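Local coordinates for protein putative cytosine/guanine deaminase (Unidentified, PDB 2PAJ) that probably catalyses the zinc-dependent hydrolytic deamination of pterins such as isoxanthopterin, replacing the 2-amino group with oxygen and releasing ammonium, at residues 169-174 against 223-228; 230-235 against 272-277. All coordinates share one frame; numbering follows the deposited sequence.

Interaction 1 of 2, residues 169-174 against 223-228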
# COMPACT_ATOMS: atom_id res chain seq x y z
N GLY A 169 -4.71 11.34 -7.82
CA GLY A 169 -5.20 12.44 -7.01
C GLY A 169 -5.20 13.78 -7.72
O GLY A 169 -4.82 13.87 -8.89
N GLY A 170 -5.62 14.81 -7.01
CA GLY A 170 -5.64 16.14 -7.60
C GLY A 170 -6.72 17.04 -7.04
O GLY A 170 -7.43 16.69 -6.09
N ALA A 171 -6.84 18.22 -7.63
CA ALA A 171 -7.85 19.18 -7.20
C ALA A 171 -8.29 20.08 -8.33
O ALA A 171 -7.57 20.28 -9.31
CB ALA A 171 -7.34 20.01 -6.04
N THR A 172 -9.49 20.62 -8.19
CA THR A 172 -10.05 21.55 -9.16
C THR A 172 -10.03 22.94 -8.55
O THR A 172 -10.29 23.92 -9.23
CB THR A 172 -11.48 21.15 -9.57
OG1 THR A 172 -12.32 21.08 -8.41
CG2 THR A 172 -11.46 19.82 -10.28
N GLN A 173 -9.72 23.03 -7.27
CA GLN A 173 -9.62 24.32 -6.60
C GLN A 173 -8.43 24.44 -5.69
O GLN A 173 -7.64 23.50 -5.54
CB GLN A 173 -10.87 24.65 -5.80
CG GLN A 173 -11.57 23.50 -5.20
CD GLN A 173 -12.98 23.49 -5.67
OE1 GLN A 173 -13.23 23.42 -6.88
NE2 GLN A 173 -13.93 23.59 -4.74
N THR A 174 -8.32 25.61 -5.05
CA THR A 174 -7.20 25.89 -4.15
C THR A 174 -7.30 27.25 -3.47
O THR A 174 -7.00 27.39 -2.26
CB THR A 174 -5.87 25.91 -4.93
OG1 THR A 174 -4.85 26.44 -4.08
CG2 THR A 174 -6.00 26.76 -6.21
N LEU A 223 -13.00 16.75 0.53
CA LEU A 223 -13.83 17.84 1.04
C LEU A 223 -13.19 19.21 0.82
O LEU A 223 -13.69 20.22 1.31
CB LEU A 223 -14.11 17.66 2.53
CG LEU A 223 -14.76 16.35 2.97
CD1 LEU A 223 -15.04 16.41 4.47
CD2 LEU A 223 -16.05 16.12 2.20
N TYR A 224 -12.07 19.24 0.10
CA TYR A 224 -11.38 20.50 -0.18
C TYR A 224 -10.85 20.56 -1.61
O TYR A 224 -11.02 21.56 -2.29
CB TYR A 224 -10.24 20.74 0.82
CG TYR A 224 -10.71 20.95 2.24
CD1 TYR A 224 -10.51 19.97 3.22
CD2 TYR A 224 -11.41 22.11 2.60
CE1 TYR A 224 -11.00 20.13 4.51
CE2 TYR A 224 -11.90 22.28 3.88
CZ TYR A 224 -11.70 21.28 4.84
OH TYR A 224 -12.20 21.45 6.11
N SER A 225 -10.23 19.49 -2.07
CA SER A 225 -9.67 19.46 -3.42
C SER A 225 -10.71 19.69 -4.52
O SER A 225 -10.39 20.18 -5.60
CB SER A 225 -8.97 18.11 -3.69
OG SER A 225 -7.88 17.91 -2.81
N ILE A 226 -11.96 19.37 -4.20
CA ILE A 226 -13.05 19.45 -5.17
C ILE A 226 -14.40 19.97 -4.63
O ILE A 226 -14.70 19.85 -3.44
CB ILE A 226 -13.19 18.06 -5.81
CG1 ILE A 226 -12.45 18.07 -7.15
CG2 ILE A 226 -14.64 17.61 -5.89
CD1 ILE A 226 -12.46 16.76 -7.87
N SER A 227 -15.21 20.54 -5.52
CA SER A 227 -16.52 21.05 -5.12
C SER A 227 -17.47 19.88 -4.83
O SER A 227 -17.31 18.81 -5.40
CB SER A 227 -17.11 21.91 -6.23
OG SER A 227 -17.46 21.12 -7.35
N PRO A 228 -18.47 20.08 -3.95
CA PRO A 228 -19.37 18.96 -3.67
C PRO A 228 -20.20 18.47 -4.86
O PRO A 228 -20.60 17.31 -4.92
CB PRO A 228 -20.21 19.45 -2.50
CG PRO A 228 -20.11 20.93 -2.56
CD PRO A 228 -18.72 21.20 -3.02
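S225 and Q173 bring together two loops of the amidohydrolase TIM barrel, each the segment that leaves a barrel strand and leads on to the next helix: 169-174 follows strand 163-168, whereas the loop after strand 213-217 holds 223-228 and runs into helix 228-240. The backbones come closest at A171 and S225, with CA atoms 4.2 Å apart. The carbonyl O of S225 is what the first loop gathers round. T172 N donates to S225 O at 2.8 Å, and Q173 N adds a weak, longer bond to the same oxygen. The CB of S225 rests against G170 O and A171 CB, while its OG turns to T221 N, to which it is hydrogen-bonded.

Chi2 of Q173 (-124°) bends CD off the line of the chain, and the amide end reaches the second loop. Q173 CG lies 3.5 Å from Y224 O, and the amide lies against the I226-S227 peptide. There Q173 NE2 is 3.4 Å from S227 N, but both are donors, so this is packing rather than a bond. S227 is the N-cap of helix 228-240, its OG accepting from E230 N. I226 meets T172 instead: its CG1 lies 3.7 Å from T172 CG2 and 3.3 Å from T172 OG1, the hydroxyl that is hydrogen-bonded to E230 OE2.

Interaction 2 of 2, residues 230-235 against 272-277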
# COMPACT_ATOMS: atom_id res chain seq x y z
N GLU A 230 -19.00 18.47 -7.75
CA GLU A 230 -17.98 17.73 -8.45
C GLU A 230 -17.73 16.35 -7.84
O GLU A 230 -17.37 15.42 -8.56
CB GLU A 230 -16.69 18.54 -8.50
CG GLU A 230 -16.62 19.45 -9.70
CD GLU A 230 -15.37 20.32 -9.69
OE1 GLU A 230 -15.00 20.83 -10.78
OE2 GLU A 230 -14.78 20.50 -8.60
N MET A 231 -17.91 16.19 -6.53
CA MET A 231 -17.65 14.86 -5.99
C MET A 231 -18.74 13.88 -6.42
O MET A 231 -18.49 12.67 -6.54
CB MET A 231 -17.41 14.86 -4.46
CG MET A 231 -18.20 15.80 -3.57
SD MET A 231 -17.43 16.01 -1.89
CE MET A 231 -18.35 14.85 -0.92
N ARG A 232 -19.94 14.38 -6.70
CA ARG A 232 -21.01 13.50 -7.16
C ARG A 232 -20.65 13.00 -8.56
O ARG A 232 -20.56 11.79 -8.80
CB ARG A 232 -22.36 14.20 -7.20
CG ARG A 232 -23.00 14.39 -5.84
CD ARG A 232 -24.50 14.51 -5.97
NE ARG A 232 -25.19 14.66 -4.69
CZ ARG A 232 -25.14 15.75 -3.93
NH1 ARG A 232 -24.42 16.79 -4.32
NH2 ARG A 232 -25.81 15.81 -2.78
N GLU A 233 -20.43 13.94 -9.48
CA GLU A 233 -20.09 13.55 -10.84
C GLU A 233 -18.79 12.77 -10.88
O GLU A 233 -18.63 11.83 -11.64
CB GLU A 233 -20.04 14.79 -11.75
CG GLU A 233 -19.14 15.92 -11.29
CD GLU A 233 -19.49 17.27 -11.95
OE1 GLU A 233 -20.62 17.76 -11.71
OE2 GLU A 233 -18.64 17.82 -12.69
N THR A 234 -17.86 13.16 -10.02
CA THR A 234 -16.58 12.47 -9.96
C THR A 234 -16.77 11.00 -9.55
O THR A 234 -16.05 10.12 -10.02
CB THR A 234 -15.65 13.17 -8.97
OG1 THR A 234 -14.32 13.17 -9.48
CG2 THR A 234 -15.70 12.49 -7.64
N ALA A 235 -17.75 10.76 -8.68
CA ALA A 235 -18.06 9.41 -8.22
C ALA A 235 -18.67 8.59 -9.36
O ALA A 235 -18.34 7.42 -9.55
CB ALA A 235 -19.04 9.48 -7.05
N GLY A 272 -21.53 10.75 2.37
CA GLY A 272 -22.61 9.86 2.00
C GLY A 272 -23.58 10.56 1.07
O GLY A 272 -23.92 10.03 0.02
N GLU A 273 -23.98 11.77 1.44
CA GLU A 273 -24.92 12.56 0.67
C GLU A 273 -24.44 13.00 -0.71
O GLU A 273 -25.22 13.51 -1.51
CB GLU A 273 -25.36 13.77 1.49
CG GLU A 273 -26.64 13.50 2.27
CD GLU A 273 -26.97 14.57 3.28
OE1 GLU A 273 -26.97 15.77 2.93
OE2 GLU A 273 -27.25 14.20 4.44
N HIS A 274 -23.16 12.76 -0.99
CA HIS A 274 -22.58 13.13 -2.27
C HIS A 274 -21.96 11.95 -2.99
O HIS A 274 -20.94 12.10 -3.67
CB HIS A 274 -21.55 14.23 -2.06
CG HIS A 274 -22.14 15.50 -1.56
ND1 HIS A 274 -22.29 16.62 -2.35
CD2 HIS A 274 -22.70 15.80 -0.36
CE1 HIS A 274 -22.92 17.55 -1.67
NE2 HIS A 274 -23.18 17.09 -0.46
N ASP A 275 -22.58 10.79 -2.83
CA ASP A 275 -22.14 9.55 -3.48
C ASP A 275 -20.69 9.14 -3.20
O ASP A 275 -20.02 8.58 -4.07
CB ASP A 275 -22.34 9.65 -5.00
CG ASP A 275 -23.80 9.90 -5.39
OD1 ASP A 275 -24.69 9.11 -4.98
OD2 ASP A 275 -24.06 10.89 -6.11
N TRP A 276 -20.22 9.39 -1.98
CA TRP A 276 -18.84 9.05 -1.63
C TRP A 276 -18.66 8.06 -0.49
O TRP A 276 -17.75 8.20 0.33
CB TRP A 276 -18.02 10.31 -1.37
CG TRP A 276 -17.24 10.70 -2.56
CD1 TRP A 276 -17.71 11.36 -3.67
CD2 TRP A 276 -15.89 10.32 -2.86
NE1 TRP A 276 -16.73 11.40 -4.65
CE2 TRP A 276 -15.61 10.78 -4.18
CE3 TRP A 276 -14.89 9.64 -2.15
CZ2 TRP A 276 -14.36 10.57 -4.80
CZ3 TRP A 276 -13.66 9.44 -2.76
CH2 TRP A 276 -13.40 9.90 -4.08
N LEU A 277 -19.52 7.05 -0.44
CA LEU A 277 -19.42 5.99 0.55
C LEU A 277 -19.74 4.70 -0.20
O LEU A 277 -20.15 4.74 -1.36
CB LEU A 277 -20.42 6.17 1.70
CG LEU A 277 -20.31 7.34 2.69
CD1 LEU A 277 -21.24 7.07 3.87
CD2 LEU A 277 -18.89 7.51 3.18
O HOH W 1 -21.99 9.90 -8.35
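R232 lies across the turn that ends helix 267-273, a Schellman motif in which D275, with positive phi, is the C-prime residue. From CB outward, the aliphatic part of R232 runs past the D275 carboxylate: CB passes near it, and R232 CG is 3.7 Å and CD 3.6 Å from D275 OD2. With chi2 (-156°) carrying CD outward, the chain goes on to the guanidinium, which lies over one face of the H274 ring with the two planes 44° apart. R232 NH2 sits 3.5 Å above that ring, over its centre, and is also 2.7 Å from E273 O. NH1 comes close to H274 ND1 at an angle too poor for a hydrogen bond; ND1 is instead bonded to P228 O. With D275 OD2 4.2 Å from R232 NE, opposite charges are near each other without forming a salt bridge.

Further in, M231 and W276 take over. M231 CE packs 3.5 Å from H274 CB, and its sulfur makes an oblique Met-aromatic contact with the five-membered ring of W276. The indole NE1 of W276 donates to M231 O at 2.9 Å, the oxygen lying in the indole plane and the donor tilted 33° from the carbonyl plane. A235 N reaches the same oxygen from the opposite face of that carbonyl plane. T234 CG2 meets the indole at its edge, and A235 CB packs on D275 CB. W276 lies between helix 228-240 and the end of helix 267-273 and also touches M245 and S247 of strand 244-248.

Overall arrangement
Both interactions belong to the amidohydrolase barrel and follow one another along the chain, interaction 1 closing before interaction 2 opens, with centres 12 Å apart. They share helix 228-240: residues 223-228 lead into its start, and 230-235 form its first turns. Interaction 1 ties that start to the loop after strand 163-168, and interaction 2 ties the first turns to the end of helix 267-273. The two also touch directly, I226 CG2 packing 3.6 Å from M231 N. Strands 213-217 and 244-248 stand beside them; the latter ends in the zinc ligand H248. The side chains of S225 and W276 are about 11 Å and 13 Å from the zinc ion, so neither contact touches the metal.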